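Local coordinates for protein K7 (Vaccinia virus WR, PDB 3JRV) that binds the host DEAD-box RNA helicase DDX3 and, as a Bcl-2-like virulence factor, blocks IRF3 and NF-kappa-B activation in innate immunity, at residues Ala10-Val15 with Arg52-Leu57. Sequence-based numbering, arbitrary orientation. Where two conformers were deposited one is given.
Sequences AVFYFV and RLYKEL
Val15 and Tyr54 bring an irregular loop against the first turn of helix 52-58, their CA atoms 6.4 Å apart; no direct hydrogen bond joins 10-15 to 52-57. One water links the backbones instead, accepting from Tyr54 N at 2.9 Å and lying 3.1 Å from Phe14 O, to which it can donate; it serves an amide that the first helical turn cannot pair internally. Tyr54 does most of the packing. Val15 lays its backbone CA over one face of the phenol ring, a CH-pi contact 3.8 Å from the centroid and 14° off the normal. With CG2 anti to the backbone N, beta-branched Val15 also reaches that ring, CG2 meeting Tyr54 CE2 at 3.9 Å. In this poxviral Bcl-2-like helical fold, the contact joins the N-terminal loop to the short helix that follows helix 26-42, and Trp36 and Tyr33 of that long helix meet the Tyr54 ring edge-to-face. A tyrosine suits the place because its flat ring packs against Val15 and Phe14 CB while its hydroxyl hydrogen-bonds Glu32, whose carboxylate also takes the amides of Tyr13 and Phe14. Phe12 crosses Tyr54 at about a right angle; an aromatic suits it, since its ring also meets Trp36 and His39 edge-to-face. Apolar Phe14 CD1 touches CD2 of branched, buried Leu53 at 4.2 Å.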
loop_
_atom_site.group_PDB
_atom_site.type_symbol
_atom_site.label_atom_id
_atom_site.label_comp_id
_atom_site.label_asym_id
_atom_site.label_seq_id
_atom_site.Cartn_x
_atom_site.Cartn_y
_atom_site.Cartn_z
ATOM N N ALA A 10 2.671 -16.624 2.389
ATOM C CA ALA A 10 1.549 -15.693 2.322
ATOM C C ALA A 10 0.924 -15.765 0.921
ATOM O O ALA A 10 1.621 -15.918 -0.070
ATOM C CB ALA A 10 2.008 -14.271 2.582
ATOM N N VAL A 11 -0.398 -15.689 0.856
ATOM C CA VAL A 11 -1.102 -15.782 -0.420
ATOM C C VAL A 11 -1.543 -14.384 -0.859
ATOM O O VAL A 11 -2.068 -13.592 -0.048
ATOM C CB VAL A 11 -2.344 -16.692 -0.270
ATOM C CG1 VAL A 11 -3.067 -16.854 -1.609
ATOM C CG2 VAL A 11 -1.975 -18.078 0.282
ATOM N N PHE A 12 -1.310 -14.058 -2.129
ATOM C CA PHE A 12 -1.692 -12.759 -2.653
ATOM C C PHE A 12 -2.744 -12.957 -3.726
ATOM O O PHE A 12 -2.425 -13.394 -4.830
ATOM C CB PHE A 12 -0.442 -12.069 -3.211
ATOM C CG PHE A 12 0.583 -11.826 -2.165
ATOM C CD1 PHE A 12 0.522 -10.677 -1.411
ATOM C CD2 PHE A 12 1.565 -12.764 -1.882
ATOM C CE1 PHE A 12 1.390 -10.419 -0.388
ATOM C CE2 PHE A 12 2.480 -12.512 -0.849
ATOM C CZ PHE A 12 2.355 -11.349 -0.071
ATOM N N TYR A 13 -3.996 -12.740 -3.350
ATOM C CA TYR A 13 -5.126 -13.075 -4.203
ATOM C C TYR A 13 -5.278 -12.150 -5.397
ATOM O O TYR A 13 -5.901 -12.551 -6.402
ATOM C CB TYR A 13 -6.401 -13.012 -3.380
ATOM C CG TYR A 13 -6.434 -14.093 -2.337
ATOM C CD1 TYR A 13 -6.817 -15.404 -2.665
ATOM C CD2 TYR A 13 -6.073 -13.813 -1.022
ATOM C CE1 TYR A 13 -6.804 -16.392 -1.702
ATOM C CE2 TYR A 13 -6.105 -14.793 -0.049
ATOM C CZ TYR A 13 -6.480 -16.069 -0.389
ATOM O OH TYR A 13 -6.469 -17.041 0.600
ATOM N N PHE A 14 -4.726 -10.930 -5.315
ATOM C CA PHE A 14 -4.922 -9.983 -6.409
ATOM C C PHE A 14 -3.710 -9.791 -7.308
ATOM O O PHE A 14 -3.760 -8.997 -8.278
ATOM C CB PHE A 14 -5.307 -8.607 -5.851
ATOM C CG PHE A 14 -6.608 -8.597 -5.078
ATOM C CD1 PHE A 14 -7.805 -8.286 -5.713
ATOM C CD2 PHE A 14 -6.614 -8.839 -3.705
ATOM C CE1 PHE A 14 -9.011 -8.218 -4.971
ATOM C CE2 PHE A 14 -7.794 -8.802 -2.969
ATOM C CZ PHE A 14 -8.994 -8.529 -3.601
ATOM N N VAL A 15 -2.610 -10.480 -6.989
ATOM C CA VAL A 15 -1.313 -10.215 -7.622
ATOM C C VAL A 15 -1.302 -10.299 -9.144
ATOM O O VAL A 15 -0.570 -9.519 -9.768
ATOM C CB VAL A 15 -0.211 -11.098 -7.010
ATOM C CG1 VAL A 15 -0.450 -12.600 -7.304
ATOM C CG2 VAL A 15 1.183 -10.703 -7.529
ATOM N N ARG A 52 -2.018 -5.845 -14.166
ATOM C CA ARG A 52 -2.237 -4.408 -14.389
ATOM C C ARG A 52 -2.738 -3.696 -13.143
ATOM O O ARG A 52 -2.489 -2.503 -12.998
ATOM C CB ARG A 52 -3.160 -4.136 -15.608
ATOM C CG ARG A 52 -2.541 -4.578 -16.950
ATOM C CD ARG A 52 -3.448 -4.263 -18.162
ATOM N NE ARG A 52 -3.434 -2.816 -18.394
ATOM C CZ ARG A 52 -4.488 -2.064 -18.727
ATOM N NH1 ARG A 52 -5.686 -2.601 -18.893
ATOM N NH2 ARG A 52 -4.346 -0.753 -18.888
ATOM N N LEU A 53 -3.483 -4.393 -12.270
ATOM C CA LEU A 53 -4.026 -3.773 -11.059
ATOM C C LEU A 53 -2.889 -3.362 -10.105
ATOM O O LEU A 53 -2.779 -2.198 -9.690
ATOM C CB LEU A 53 -5.015 -4.718 -10.385
ATOM C CG LEU A 53 -5.626 -4.276 -9.053
ATOM C CD1 LEU A 53 -6.341 -2.924 -9.221
ATOM C CD2 LEU A 53 -6.542 -5.387 -8.531
ATOM N N TYR A 54 -2.025 -4.314 -9.773
ATOM C CA TYR A 54 -0.827 -3.986 -8.966
ATOM C C TYR A 54 0.034 -2.937 -9.639
ATOM O O TYR A 54 0.521 -2.032 -8.966
ATOM C CB TYR A 54 0.006 -5.244 -8.707
ATOM C CG TYR A 54 -0.338 -5.964 -7.434
ATOM C CD1 TYR A 54 -1.637 -6.047 -6.953
ATOM C CD2 TYR A 54 0.650 -6.712 -6.776
ATOM C CE1 TYR A 54 -1.962 -6.828 -5.822
ATOM C CE2 TYR A 54 0.353 -7.426 -5.632
ATOM C CZ TYR A 54 -0.928 -7.468 -5.133
ATOM O OH TYR A 54 -1.140 -8.275 -4.047
ATOM N N LYS A 55 0.240 -3.032 -10.949
ATOM C CA LYS A 55 1.051 -2.010 -11.666
ATOM C C LYS A 55 0.423 -0.621 -11.475
ATOM O O LYS A 55 1.146 0.358 -11.279
ATOM C CB LYS A 55 1.215 -2.383 -13.147
ATOM C CG LYS A 55 2.247 -3.513 -13.309
ATOM C CD LYS A 55 2.408 -3.915 -14.753
ATOM C CE LYS A 55 3.367 -5.084 -14.865
ATOM N NZ LYS A 55 3.062 -5.793 -16.127
ATOM N N GLU A 56 -0.918 -0.523 -11.539
ATOM C CA GLU A 56 -1.550 0.777 -11.304
ATOM C C GLU A 56 -1.272 1.292 -9.903
ATOM O O GLU A 56 -0.979 2.489 -9.726
ATOM C CB GLU A 56 -3.071 0.715 -11.492
ATOM C CG GLU A 56 -3.595 0.987 -12.881
ATOM C CD GLU A 56 -2.925 2.116 -13.666
ATOM O OE1 GLU A 56 -2.895 3.338 -13.320
ATOM O OE2 GLU A 56 -2.561 1.766 -14.783
ATOM N N LEU A 57 -1.361 0.409 -8.900
ATOM C CA LEU A 57 -1.059 0.814 -7.510
ATOM C C LEU A 57 0.396 1.242 -7.395
ATOM O O LEU A 57 0.686 2.210 -6.654
ATOM C CB LEU A 57 -1.377 -0.307 -6.493
ATOM C CG LEU A 57 -2.875 -0.710 -6.524
ATOM C CD1 LEU A 57 -3.049 -1.893 -5.533
ATOM C CD2 LEU A 57 -3.707 0.462 -6.078
HETATM O O HOH W 1 -2.374 -7.139 -10.291
#